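Local structure of putative surface-anchored fimbrial subunit (Corynebacterium diphtheriae, 3HR6) at residues 40-45 and 98-103; 307-312 and 412-417; 325-330 and 351-356. The protein forms, as the major pilin SpaA, the shaft of the corynebacterial pilus from tandem Ig-like modules, and probably serves in cell adhesion. All coordinates share one frame; numbering follows the deposited sequence.

Contact 1. Residues 40-45 and 98-103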
ATOM      1  N   THR A  40      23.186 -12.433   2.943  1.00 11.18           N
ATOM      2  CA  THR A  40      24.375 -12.618   2.148  1.00 11.34           C
ATOM      3  C   THR A  40      25.549 -12.986   3.077  1.00 11.41           C
ATOM      4  O   THR A  40      25.777 -12.350   4.123  1.00 11.07           O
ATOM      5  CB  THR A  40      24.671 -11.368   1.313  1.00 11.35           C
ATOM      6  OG1 THR A  40      23.549 -11.105   0.465  1.00 12.43           O
ATOM      7  CG2 THR A  40      25.916 -11.554   0.456  1.00 11.55           C
ATOM      8  N   LEU A  41      26.268 -14.035   2.682  1.00 11.31           N
ATOM      9  CA  LEU A  41      27.511 -14.427   3.309  1.00 11.50           C
ATOM     10  C   LEU A  41      28.690 -13.823   2.543  1.00 11.39           C
ATOM     11  O   LEU A  41      28.783 -13.965   1.333  1.00 12.22           O
ATOM     12  CB  LEU A  41      27.623 -15.953   3.364  1.00 11.50           C
ATOM     13  CG  LEU A  41      28.790 -16.498   4.197  1.00 11.90           C
ATOM     14  CD1 LEU A  41      28.562 -16.292   5.715  1.00 11.92           C
ATOM     15  CD2 LEU A  41      29.036 -17.973   3.866  1.00 14.27           C
ATOM     16  N   TYR A  42      29.561 -13.122   3.263  1.00 11.73           N
ATOM     17  CA  TYR A  42      30.836 -12.617   2.754  1.00 12.02           C
ATOM     18  C   TYR A  42      31.994 -13.245   3.502  1.00 12.30           C
ATOM     19  O   TYR A  42      31.903 -13.476   4.725  1.00 12.82           O
ATOM     20  CB  TYR A  42      30.946 -11.110   2.993  1.00 11.92           C
ATOM     21  CG  TYR A  42      29.925 -10.277   2.249  1.00 12.24           C
ATOM     22  CD1 TYR A  42      30.209  -9.818   0.964  1.00 12.13           C
ATOM     23  CD2 TYR A  42      28.710  -9.930   2.820  1.00 10.33           C
ATOM     24  CE1 TYR A  42      29.319  -9.060   0.268  1.00 13.80           C
ATOM     25  CE2 TYR A  42      27.802  -9.151   2.139  1.00 11.93           C
ATOM     26  CZ  TYR A  42      28.115  -8.732   0.837  1.00 11.66           C
ATOM     27  OH  TYR A  42      27.254  -7.964   0.112  1.00 14.19           O
ATOM     28  N   ARG A  43      33.098 -13.464   2.795  1.00 13.42           N
ATOM     29  CA  ARG A  43      34.370 -13.846   3.427  1.00 14.38           C
ATOM     30  C   ARG A  43      35.164 -12.585   3.777  1.00 14.67           C
ATOM     31  O   ARG A  43      35.224 -11.656   2.976  1.00 15.11           O
ATOM     32  CB  ARG A  43      35.201 -14.730   2.503  1.00 14.58           C
ATOM     33  CG  ARG A  43      36.562 -15.142   3.109  1.00 16.50           C
ATOM     34  CD  ARG A  43      37.211 -16.300   2.365  1.00 20.14           C
ATOM     35  NE  ARG A  43      36.248 -17.382   2.151  1.00 23.79           N
ATOM     36  CZ  ARG A  43      35.697 -17.727   0.980  1.00 28.47           C
ATOM     37  NH1 ARG A  43      36.010 -17.100  -0.157  1.00 29.10           N
ATOM     38  NH2 ARG A  43      34.811 -18.726   0.952  1.00 30.22           N
ATOM     39  N   VAL A  44      35.718 -12.532   4.983  1.00 15.20           N
ATOM     40  CA  VAL A  44      36.580 -11.412   5.365  1.00 15.19           C
ATOM     41  C   VAL A  44      37.960 -11.633   4.766  1.00 16.21           C
ATOM     42  O   VAL A  44      38.655 -12.599   5.095  1.00 15.77           O
ATOM     43  CB  VAL A  44      36.651 -11.216   6.873  1.00 15.16           C
ATOM     44  CG1 VAL A  44      37.537 -10.027   7.227  1.00 14.27           C
ATOM     45  CG2 VAL A  44      35.255 -10.997   7.419  1.00 12.80           C
ATOM     46  N   ASN A  45      38.350 -10.732   3.869  1.00 16.85           N
ATOM     47  CA  ASN A  45      39.622 -10.878   3.176  1.00 17.92           C
ATOM     48  C   ASN A  45      40.803 -10.806   4.122  1.00 18.77           C
ATOM     49  O   ASN A  45      40.814 -10.011   5.065  1.00 18.70           O
ATOM     50  CB  ASN A  45      39.765  -9.817   2.079  1.00 18.20           C
ATOM     51  CG  ASN A  45      38.743  -9.974   0.992  1.00 19.11           C
ATOM     52  OD1 ASN A  45      38.619  -9.118   0.112  1.00 22.91           O
ATOM     53  ND2 ASN A  45      37.994 -11.065   1.040  1.00 20.23           N
ATOM     54  N   LEU A  98      37.195 -16.266   8.348  1.00 12.62           N
ATOM     55  CA  LEU A  98      36.298 -15.354   9.066  1.00 12.93           C
ATOM     56  C   LEU A  98      35.226 -14.902   8.089  1.00 12.21           C
ATOM     57  O   LEU A  98      35.537 -14.476   6.967  1.00 11.92           O
ATOM     58  CB  LEU A  98      37.051 -14.129   9.622  1.00 13.35           C
ATOM     59  CG  LEU A  98      36.259 -13.145  10.515  1.00 14.03           C
ATOM     60  CD1 LEU A  98      35.762 -13.823  11.776  1.00 13.01           C
ATOM     61  CD2 LEU A  98      37.109 -11.907  10.880  1.00 15.14           C
ATOM     62  N   TYR A  99      33.959 -15.020   8.493  1.00 11.75           N
ATOM     63  CA  TYR A  99      32.857 -14.625   7.630  1.00 11.84           C
ATOM     64  C   TYR A  99      32.057 -13.466   8.183  1.00 11.29           C
ATOM     65  O   TYR A  99      32.074 -13.175   9.371  1.00 11.93           O
ATOM     66  CB  TYR A  99      31.932 -15.812   7.342  1.00 11.39           C
ATOM     67  CG  TYR A  99      32.593 -16.847   6.449  1.00 11.38           C
ATOM     68  CD1 TYR A  99      32.508 -16.754   5.068  1.00 11.03           C
ATOM     69  CD2 TYR A  99      33.317 -17.918   6.993  1.00 11.22           C
ATOM     70  CE1 TYR A  99      33.116 -17.685   4.244  1.00 11.63           C
ATOM     71  CE2 TYR A  99      33.929 -18.868   6.161  1.00 11.48           C
ATOM     72  CZ  TYR A  99      33.813 -18.746   4.795  1.00 11.14           C
ATOM     73  OH  TYR A  99      34.425 -19.652   3.935  1.00 15.31           O
ATOM     74  N   LEU A 100      31.361 -12.790   7.292  1.00 11.52           N
ATOM     75  CA  LEU A 100      30.462 -11.722   7.670  1.00 11.56           C
ATOM     76  C   LEU A 100      29.090 -12.048   7.088  1.00 11.73           C
ATOM     77  O   LEU A 100      28.956 -12.320   5.888  1.00 11.11           O
ATOM     78  CB  LEU A 100      30.997 -10.366   7.178  1.00 11.99           C
ATOM     79  CG  LEU A 100      30.086  -9.179   7.483  1.00 11.15           C
ATOM     80  CD1 LEU A 100      30.318  -8.688   8.888  1.00 12.02           C
ATOM     81  CD2 LEU A 100      30.314  -8.050   6.433  1.00 14.77           C
ATOM     82  N   VAL A 101      28.085 -12.094   7.967  1.00 11.56           N
ATOM     83  CA  VAL A 101      26.723 -12.410   7.581  1.00 11.32           C
ATOM     84  C   VAL A 101      25.926 -11.112   7.552  1.00 10.51           C
ATOM     85  O   VAL A 101      25.850 -10.400   8.562  1.00 11.57           O
ATOM     86  CB  VAL A 101      26.065 -13.424   8.576  1.00 10.89           C
ATOM     87  CG1 VAL A 101      24.565 -13.559   8.323  1.00 12.11           C
ATOM     88  CG2 VAL A 101      26.770 -14.784   8.503  1.00 10.86           C
ATOM     89  N   VAL A 102      25.329 -10.813   6.412  1.00 10.28           N
ATOM     90  CA  VAL A 102      24.579  -9.566   6.239  1.00 11.01           C
ATOM     91  C   VAL A 102      23.129  -9.893   5.923  1.00 10.72           C
ATOM     92  O   VAL A 102      22.828 -10.412   4.863  1.00 12.11           O
ATOM     93  CB  VAL A 102      25.168  -8.669   5.123  1.00 11.03           C
ATOM     94  CG1 VAL A 102      24.314  -7.400   4.926  1.00 12.45           C
ATOM     95  CG2 VAL A 102      26.601  -8.282   5.454  1.00 10.72           C
ATOM     96  N   GLN A 103      22.211  -9.589   6.825  1.00 11.35           N
ATOM     97  CA  GLN A 103      20.798  -9.664   6.455  1.00 11.37           C
ATOM     98  C   GLN A 103      20.467  -8.548   5.470  1.00 12.39           C
ATOM     99  O   GLN A 103      20.896  -7.411   5.644  1.00 13.04           O
ATOM    100  CB  GLN A 103      19.844  -9.550   7.637  1.00 11.53           C
ATOM    101  CG  GLN A 103      18.429  -9.929   7.213  1.00 12.55           C
ATOM    102  CD  GLN A 103      17.434 -10.074   8.352  1.00 13.11           C
ATOM    103  OE1 GLN A 103      17.760  -9.894   9.540  1.00 14.53           O
ATOM    104  NE2 GLN A 103      16.193 -10.423   7.994  1.00 13.04           N
TER
HETATM  105  O   HOH W   1      38.613 -14.960   6.442  1.00 17.28           O

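Contact 2. Residues 307-312 and 412-417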
ATOM      1  N   GLY A 307     -19.904   2.072 -10.045  1.00 11.29           N
ATOM      2  CA  GLY A 307     -20.980   1.582 -10.908  1.00 11.75           C
ATOM      3  C   GLY A 307     -21.325   2.573 -11.992  1.00 12.28           C
ATOM      4  O   GLY A 307     -20.859   3.702 -12.020  1.00 11.70           O
ATOM      5  N   GLN A 308     -22.109   2.103 -12.925  1.00 10.44           N
ATOM      6  CA  GLN A 308     -22.431   2.852 -14.141  1.00 11.41           C
ATOM      7  C   GLN A 308     -23.863   2.508 -14.561  1.00 11.44           C
ATOM      8  O   GLN A 308     -24.228   1.355 -14.612  1.00 11.64           O
ATOM      9  CB  GLN A 308     -21.487   2.377 -15.239  1.00 13.08           C
ATOM     10  CG  GLN A 308     -21.749   2.933 -16.593  1.00 14.16           C
ATOM     11  CD  GLN A 308     -20.646   2.569 -17.551  1.00 14.60           C
ATOM     12  OE1 GLN A 308     -19.699   3.347 -17.717  1.00 15.32           O
ATOM     13  NE2 GLN A 308     -20.754   1.391 -18.185  1.00 16.02           N
ATOM     14  N   ILE A 309     -24.639   3.536 -14.879  1.00 11.64           N
ATOM     15  CA  ILE A 309     -26.037   3.408 -15.290  1.00 11.19           C
ATOM     16  C   ILE A 309     -26.078   3.742 -16.766  1.00 11.02           C
ATOM     17  O   ILE A 309     -25.555   4.747 -17.182  1.00 10.92           O
ATOM     18  CB  ILE A 309     -26.935   4.372 -14.508  1.00 11.77           C
ATOM     19  CG1 ILE A 309     -26.988   3.954 -13.040  1.00 12.33           C
ATOM     20  CG2 ILE A 309     -28.349   4.360 -15.080  1.00 12.32           C
ATOM     21  CD1 ILE A 309     -27.547   5.038 -12.152  1.00 13.48           C
ATOM     22  N   THR A 310     -26.684   2.880 -17.557  1.00  9.41           N
ATOM     23  CA  THR A 310     -26.908   3.182 -18.994  1.00 11.19           C
ATOM     24  C   THR A 310     -28.391   3.319 -19.272  1.00 11.18           C
ATOM     25  O   THR A 310     -29.165   2.386 -19.049  1.00 11.64           O
ATOM     26  CB  THR A 310     -26.256   2.164 -19.950  1.00 11.00           C
ATOM     27  OG1 THR A 310     -24.840   2.134 -19.712  1.00 11.55           O
ATOM     28  CG2 THR A 310     -26.482   2.561 -21.395  1.00 13.32           C
ATOM     29  N   ILE A 311     -28.797   4.481 -19.786  1.00  9.67           N
ATOM     30  CA  ILE A 311     -30.182   4.751 -20.126  1.00 10.77           C
ATOM     31  C   ILE A 311     -30.303   4.394 -21.596  1.00 10.42           C
ATOM     32  O   ILE A 311     -29.427   4.776 -22.377  1.00 11.34           O
ATOM     33  CB  ILE A 311     -30.556   6.266 -19.886  1.00 10.11           C
ATOM     34  CG1 ILE A 311     -30.426   6.656 -18.413  1.00 11.48           C
ATOM     35  CG2 ILE A 311     -32.001   6.563 -20.355  1.00 11.70           C
ATOM     36  CD1 ILE A 311     -30.638   8.161 -18.161  1.00 15.60           C
ATOM     37  N   GLU A 312     -31.322   3.600 -21.952  1.00  9.32           N
ATOM     38  CA  GLU A 312     -31.660   3.289 -23.354  1.00 10.19           C
ATOM     39  C   GLU A 312     -33.036   3.861 -23.597  1.00  9.93           C
ATOM     40  O   GLU A 312     -34.053   3.261 -23.201  1.00  9.46           O
ATOM     41  CB  GLU A 312     -31.648   1.784 -23.585  1.00 10.98           C
ATOM     42  CG  GLU A 312     -30.295   1.217 -23.372  1.00 14.05           C
ATOM     43  CD  GLU A 312     -30.109  -0.193 -23.842  1.00 19.16           C
ATOM     44  OE1 GLU A 312     -31.063  -0.840 -24.320  1.00 18.84           O
ATOM     45  OE2 GLU A 312     -28.950  -0.645 -23.708  1.00 21.39           O
ATOM     46  N   VAL A 412     -33.538   2.964  -9.979  1.00 12.21           N
ATOM     47  CA  VAL A 412     -32.452   2.246 -10.601  1.00 12.59           C
ATOM     48  C   VAL A 412     -31.665   1.568  -9.487  1.00 13.46           C
ATOM     49  O   VAL A 412     -31.109   2.246  -8.625  1.00 13.67           O
ATOM     50  CB  VAL A 412     -31.569   3.176 -11.452  1.00 13.65           C
ATOM     51  CG1 VAL A 412     -30.386   2.418 -12.064  1.00 14.17           C
ATOM     52  CG2 VAL A 412     -32.413   3.872 -12.533  1.00 11.85           C
ATOM     53  N   LYS A 413     -31.666   0.241  -9.489  1.00 12.87           N
ATOM     54  CA  LYS A 413     -30.946  -0.585  -8.508  0.50 13.78           C
ATOM     55  C   LYS A 413     -29.470  -0.621  -8.882  1.00 14.30           C
ATOM     56  O   LYS A 413     -29.108  -1.197  -9.918  1.00 15.27           O
ATOM     57  CB  LYS A 413     -31.507  -2.018  -8.495  0.50 14.38           C
ATOM     58  CG  LYS A 413     -32.957  -2.152  -7.992  0.50 14.82           C
ATOM     59  CD  LYS A 413     -33.568  -3.526  -8.294  0.50 17.45           C
ATOM     60  CE  LYS A 413     -34.617  -3.957  -7.247  0.50 17.36           C
ATOM     61  NZ  LYS A 413     -35.364  -5.211  -7.607  0.50 19.22           N
ATOM     62  N   LEU A 414     -28.638   0.023  -8.079  1.00 12.70           N
ATOM     63  CA  LEU A 414     -27.214   0.088  -8.314  1.00 11.75           C
ATOM     64  C   LEU A 414     -26.525   0.116  -6.979  1.00 12.41           C
ATOM     65  O   LEU A 414     -26.550   1.125  -6.302  1.00 12.74           O
ATOM     66  CB  LEU A 414     -26.884   1.357  -9.106  1.00 11.40           C
ATOM     67  CG  LEU A 414     -25.488   1.280  -9.708  1.00 10.62           C
ATOM     68  CD1 LEU A 414     -25.514   0.403 -10.996  1.00 11.54           C
ATOM     69  CD2 LEU A 414     -24.959   2.674  -9.930  1.00 13.18           C
ATOM     70  N   GLU A 415     -25.902  -0.993  -6.606  1.00 12.43           N
ATOM     71  CA  GLU A 415     -25.265  -1.089  -5.303  1.00 13.25           C
ATOM     72  C   GLU A 415     -24.135  -2.102  -5.372  1.00 13.06           C
ATOM     73  O   GLU A 415     -24.085  -2.966  -6.271  1.00 13.59           O
ATOM     74  CB  GLU A 415     -26.277  -1.453  -4.218  1.00 14.85           C
ATOM     75  CG  GLU A 415     -26.776  -2.842  -4.301  1.00 17.74           C
ATOM     76  CD  GLU A 415     -27.765  -3.167  -3.194  1.00 25.40           C
ATOM     77  OE1 GLU A 415     -28.663  -2.325  -2.906  1.00 28.69           O
ATOM     78  OE2 GLU A 415     -27.645  -4.293  -2.644  1.00 28.20           O
ATOM     79  N   ALA A 416     -23.240  -2.030  -4.405  1.00 13.05           N
ATOM     80  CA  ALA A 416     -22.120  -2.942  -4.324  1.00 11.86           C
ATOM     81  C   ALA A 416     -22.085  -3.515  -2.934  1.00 11.86           C
ATOM     82  O   ALA A 416     -22.860  -3.126  -2.061  1.00 13.14           O
ATOM     83  CB  ALA A 416     -20.801  -2.209  -4.647  1.00 11.89           C
ATOM     84  N   ASN A 417     -21.196  -4.467  -2.731  1.00 11.94           N
ATOM     85  CA  ASN A 417     -21.023  -5.068  -1.428  1.00 12.82           C
ATOM     86  C   ASN A 417     -19.591  -5.574  -1.312  1.00 12.26           C
ATOM     87  O   ASN A 417     -18.778  -5.372  -2.221  1.00 10.91           O
ATOM     88  CB  ASN A 417     -22.071  -6.160  -1.232  1.00 13.75           C
ATOM     89  CG  ASN A 417     -21.972  -7.238  -2.264  1.00 14.21           C
ATOM     90  OD1 ASN A 417     -20.949  -7.927  -2.342  1.00 16.41           O
ATOM     91  ND2 ASN A 417     -23.026  -7.396  -3.071  1.00 17.38           N
TER

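Contact 3. Residues 325-330 and 351-356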
ATOM      1  N   THR A 325     -34.797  14.187 -27.928  1.00 13.07           N
ATOM      2  CA  THR A 325     -33.905  13.896 -26.831  0.50 13.73           C
ATOM      3  C   THR A 325     -34.602  14.153 -25.500  1.00 13.03           C
ATOM      4  O   THR A 325     -35.578  14.909 -25.419  1.00 12.61           O
ATOM      5  CB  THR A 325     -32.565  14.660 -26.956  0.50 14.12           C
ATOM      6  OG1 THR A 325     -31.678  14.231 -25.928  0.50 14.29           O
ATOM      7  CG2 THR A 325     -32.755  16.160 -26.846  0.50 14.81           C
ATOM      8  N   ALA A 326     -34.136  13.455 -24.470  1.00 12.78           N
ATOM      9  CA  ALA A 326     -34.630  13.644 -23.129  1.00 11.95           C
ATOM     10  C   ALA A 326     -33.433  13.900 -22.225  1.00 12.05           C
ATOM     11  O   ALA A 326     -32.295  13.525 -22.560  1.00 11.26           O
ATOM     12  CB  ALA A 326     -35.423  12.430 -22.650  1.00 12.51           C
ATOM     13  N   THR A 327     -33.702  14.528 -21.084  1.00 11.79           N
ATOM     14  CA  THR A 327     -32.706  14.891 -20.099  1.00 12.54           C
ATOM     15  C   THR A 327     -33.123  14.294 -18.748  1.00 12.87           C
ATOM     16  O   THR A 327     -34.304  14.304 -18.387  1.00 11.85           O
ATOM     17  CB  THR A 327     -32.560  16.431 -20.003  1.00 11.93           C
ATOM     18  OG1 THR A 327     -32.214  16.982 -21.295  1.00 14.01           O
ATOM     19  CG2 THR A 327     -31.533  16.851 -18.903  1.00 13.77           C
ATOM     20  N   PHE A 328     -32.140  13.730 -18.039  1.00 12.57           N
ATOM     21  CA  PHE A 328     -32.331  13.111 -16.736  1.00 12.52           C
ATOM     22  C   PHE A 328     -31.322  13.651 -15.753  1.00 12.32           C
ATOM     23  O   PHE A 328     -30.195  14.084 -16.123  1.00 12.04           O
ATOM     24  CB  PHE A 328     -32.183  11.584 -16.799  1.00 11.93           C
ATOM     25  CG  PHE A 328     -33.161  10.932 -17.722  1.00 11.15           C
ATOM     26  CD1 PHE A 328     -34.369  10.403 -17.231  1.00 11.90           C
ATOM     27  CD2 PHE A 328     -32.917  10.877 -19.081  1.00 11.32           C
ATOM     28  CE1 PHE A 328     -35.290   9.836 -18.074  1.00 13.36           C
ATOM     29  CE2 PHE A 328     -33.833  10.314 -19.941  1.00 13.53           C
ATOM     30  CZ  PHE A 328     -35.028   9.767 -19.447  1.00 12.79           C
ATOM     31  N   GLN A 329     -31.772  13.696 -14.508  1.00 11.98           N
ATOM     32  CA  GLN A 329     -30.879  13.879 -13.392  1.00 12.73           C
ATOM     33  C   GLN A 329     -30.934  12.654 -12.496  1.00 12.15           C
ATOM     34  O   GLN A 329     -31.964  11.947 -12.365  1.00 10.98           O
ATOM     35  CB  GLN A 329     -31.175  15.183 -12.662  1.00 12.61           C
ATOM     36  CG  GLN A 329     -31.019  16.391 -13.520  1.00 14.49           C
ATOM     37  CD  GLN A 329     -31.148  17.663 -12.719  1.00 14.11           C
ATOM     38  OE1 GLN A 329     -32.226  17.961 -12.199  1.00 15.88           O
ATOM     39  NE2 GLN A 329     -30.078  18.443 -12.668  1.00 16.23           N
ATOM     40  N   LEU A 330     -29.789  12.379 -11.888  1.00 11.16           N
ATOM     41  CA  LEU A 330     -29.657  11.250 -10.967  1.00 11.25           C
ATOM     42  C   LEU A 330     -29.852  11.730  -9.523  1.00 11.90           C
ATOM     43  O   LEU A 330     -29.335  12.757  -9.125  1.00 12.28           O
ATOM     44  CB  LEU A 330     -28.311  10.566 -11.160  1.00 11.10           C
ATOM     45  CG  LEU A 330     -28.046   9.283 -10.338  1.00 11.90           C
ATOM     46  CD1 LEU A 330     -28.967   8.155 -10.775  1.00 14.23           C
ATOM     47  CD2 LEU A 330     -26.551   8.888 -10.466  1.00 11.69           C
ATOM     48  N   LYS A 351     -20.790  16.875 -14.357  1.00 15.03           N
ATOM     49  CA  LYS A 351     -22.058  17.019 -15.053  1.00 15.73           C
ATOM     50  C   LYS A 351     -23.142  16.659 -14.085  1.00 15.41           C
ATOM     51  O   LYS A 351     -22.986  15.704 -13.358  1.00 15.09           O
ATOM     52  CB  LYS A 351     -22.123  16.076 -16.269  1.00 15.20           C
ATOM     53  CG  LYS A 351     -21.026  16.270 -17.272  1.00 18.62           C
ATOM     54  CD  LYS A 351     -21.090  17.641 -17.911  1.00 22.77           C
ATOM     55  CE  LYS A 351     -20.212  17.707 -19.140  1.00 25.18           C
ATOM     56  NZ  LYS A 351     -20.574  18.873 -19.951  1.00 28.31           N
ATOM     57  N   GLN A 352     -24.253  17.402 -14.106  1.00 15.33           N
ATOM     58  CA  GLN A 352     -25.364  17.226 -13.205  0.50 15.76           C
ATOM     59  C   GLN A 352     -26.666  16.863 -13.931  1.00 15.91           C
ATOM     60  O   GLN A 352     -27.722  16.738 -13.291  1.00 15.89           O
ATOM     61  CB  GLN A 352     -25.537  18.536 -12.426  0.50 16.34           C
ATOM     62  CG  GLN A 352     -24.365  18.880 -11.492  0.50 17.96           C
ATOM     63  CD  GLN A 352     -23.207  19.626 -12.161  0.50 19.67           C
ATOM     64  OE1 GLN A 352     -23.399  20.600 -12.906  0.50 19.47           O
ATOM     65  NE2 GLN A 352     -21.994  19.194 -11.863  0.50 17.53           N
ATOM     66  N   GLU A 353     -26.591  16.744 -15.249  1.00 14.83           N
ATOM     67  CA  GLU A 353     -27.710  16.218 -16.045  1.00 14.51           C
ATOM     68  C   GLU A 353     -27.158  15.439 -17.222  1.00 14.10           C
ATOM     69  O   GLU A 353     -25.990  15.559 -17.578  1.00 14.31           O
ATOM     70  CB  GLU A 353     -28.667  17.327 -16.510  1.00 14.71           C
ATOM     71  CG  GLU A 353     -28.070  18.190 -17.566  1.00 14.35           C
ATOM     72  CD  GLU A 353     -28.967  19.312 -18.049  1.00 15.41           C
ATOM     73  OE1 GLU A 353     -29.869  19.745 -17.313  1.00 16.09           O
ATOM     74  OE2 GLU A 353     -28.729  19.788 -19.183  1.00 16.29           O
ATOM     75  N   PHE A 354     -27.990  14.589 -17.783  1.00 13.28           N
ATOM     76  CA  PHE A 354     -27.564  13.633 -18.769  1.00 13.26           C
ATOM     77  C   PHE A 354     -28.599  13.596 -19.884  1.00 12.66           C
ATOM     78  O   PHE A 354     -29.790  13.368 -19.621  1.00 13.05           O
ATOM     79  CB  PHE A 354     -27.366  12.278 -18.096  1.00 13.63           C
ATOM     80  CG  PHE A 354     -26.473  12.372 -16.929  1.00 13.04           C
ATOM     81  CD1 PHE A 354     -25.084  12.355 -17.117  1.00 13.32           C
ATOM     82  CD2 PHE A 354     -26.988  12.624 -15.666  1.00 14.04           C
ATOM     83  CE1 PHE A 354     -24.243  12.533 -16.009  1.00 13.31           C
ATOM     84  CE2 PHE A 354     -26.143  12.811 -14.586  1.00 13.07           C
ATOM     85  CZ  PHE A 354     -24.770  12.751 -14.776  1.00 13.82           C
ATOM     86  N   VAL A 355     -28.128  13.881 -21.083  1.00 12.87           N
ATOM     87  CA  VAL A 355     -28.975  13.976 -22.262  1.00 12.96           C
ATOM     88  C   VAL A 355     -28.794  12.774 -23.172  1.00 11.79           C
ATOM     89  O   VAL A 355     -27.665  12.300 -23.443  1.00 13.28           O
ATOM     90  CB  VAL A 355     -28.721  15.283 -22.994  1.00 13.33           C
ATOM     91  CG1 VAL A 355     -29.638  15.423 -24.180  1.00 15.94           C
ATOM     92  CG2 VAL A 355     -28.957  16.426 -21.998  1.00 15.51           C
ATOM     93  N   THR A 356     -29.921  12.220 -23.556  1.00 10.23           N
ATOM     94  CA  THR A 356     -29.893  11.073 -24.450  1.00 10.96           C
ATOM     95  C   THR A 356     -29.442  11.463 -25.838  1.00 10.47           C
ATOM     96  O   THR A 356     -29.783  12.535 -26.383  1.00 11.65           O
ATOM     97  CB  THR A 356     -31.246  10.336 -24.473  1.00 10.31           C
ATOM     98  OG1 THR A 356     -32.267  11.200 -24.957  1.00 12.55           O
ATOM     99  CG2 THR A 356     -31.638   9.861 -23.090  1.00  9.83           C
TER
HETATM  100  O   HOH W   2     -27.845  14.385 -11.856  1.00 13.33           O

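Contact 1. Residues 40-45 and 98-103
Tyr-99 and Arg-43 face each other as a non-hydrogen-bonded pair of two antiparallel strands, and the tyrosine can be followed outward from the backbone. Its CB lies 3.8 Å from CD1 of Leu-41. CG leans on the same methyl, and CD1 of the ring meets the carbonyl O of Tyr-42, which sits near the ring plane at 3.4 Å. Further out, CE1 and CZ run beside the end of Arg-43, whose guanidinium is turned 75° from the ring. At the tip, OH accepts NH2 of Arg-43 at 3.1 Å, in the guanidinium plane, and a weak bond from NE; it is also hydrogen-bonded to the carbonyl O of Thr-95. A bend at chi3 (-48°) sets NE of the arginine beside the ring. CD1 of Leu-41 continues the same face to CG2 of Val-101, 3.6 Å away. On the other face, CE2 of Tyr-42 touches CG2 of Val-102 at 3.6 Å. Backbone bonds join Thr-40 with Val-102 and Tyr-42 with Leu-100 in both directions, and Val-44 N gives a further one to Leu-98 O. This ladder, extended by strands 76-83 and 117-124 on its two sides, forms part of the beta-sheet of the N-terminal pilin domain.

Contact 2. Residues 307-312 and 412-417
Gly-307 and Leu-414 bring the two backbones nearest, with their CA atoms still 6.9 Å apart, so residues 307-312 and 412-417 meet through side chains of 412-417 packing on Ile-309 and the strand backbone, not as paired strands. The first segment is a piece of the long strand 302-315; the second leaves strand 410-412 and runs on as a loop toward strand 424-432. Ile-309 carries the contact. Its CG1 stands anti to the carbonyl carbon (chi1 -67°) and lies 3.9 Å from CG1 of Val-412, the two side chains reaching toward each other tip to tip. CD1 of the isoleucine touches that same valine methyl at 3.9 Å, and its CG2 comes up a little farther off. From the direction of the loop, Leu-414 crosses the isoleucine at a slant and sets CD2 3.9 Å from Ile-309 CG1. This is the meeting of two sheets in an Ig-like module: strand 302-315 belongs to one, strand 410-412 to the other, and their apolar residues fill the interior, joined there by Leu-330, Ile-367, Leu-394 and Val-428. The other methyl of Leu-414, CD1, approaches the carbonyl O of Gln-308 at 4.0 Å, while CD2 is 4.2 Å from C of Gly-307. Gln-308 itself points away from the loop, where its amide is hydrogen-bonded to Glu-425, Ser-365 and Gln-263.

Contact 3. Residues 325-330 and 351-356
An edge strand of a four-stranded antiparallel sheet is joined to its neighbour here: the short strand 354-355 lies along strand 327-333, which pairs on its other side with strand 391-398. Phe-328 and Phe-354 form the hydrogen-bonded pair, each N bonded to the other's carbonyl O, and Thr-327 faces Val-355 in the adjacent non-hydrogen-bonded pair. At one end Thr-356 extends the ladder with its side chain. Its OG1, held between the backbone N and the carbonyl carbon (chi1 62°), accepts Ala-326 N at 3.0 Å in a nearly straight bond (170°), while Ala-326 O takes Thr-356 N. One of two modelled conformers of Thr-325 also places OG1 by the carbonyl O of Thr-356, a bond that remains doubtful. In this Ig-like module the Phe-328 and Thr-356 side chains turn inward toward strand 302-315, with Thr-356 CG2 at the edge of the phenyl ring, 3.9 Å from CE2. On the other face Thr-327 CG2 rests 3.7 Å from CD of the Glu-353 carboxylate. At the far end Gln-329 NE2 donates to Gln-352 O at 3.0 Å from above the carbonyl plane, and a water gives that oxygen a second bond, itself accepting Leu-330 N at 2.8 Å.

Contacts 2 and 3 share one Ig-like module, their centres about 15 Å apart, whereas contact 1 lies in the N-terminal domain on the opposite side of the chain's centre, about 61 and 70 Å from them between centres. Contacts 1 and 3 both pair antiparallel strands, but the first is buried between neighbouring strands and the third, at a sheet margin, is partly exposed and adds threonine and glutamine side-chain bonds beyond the ends of the short strand 354-355. Contact 2 is buried and apolar, joining strand 302-315 of one sheet to the end of strand 410-412 and the loop after it. It meets contact 3 directly: Ile-311 CD1 is 3.7 Å from Phe-328 CD2, and Ile-309 packs on Leu-330.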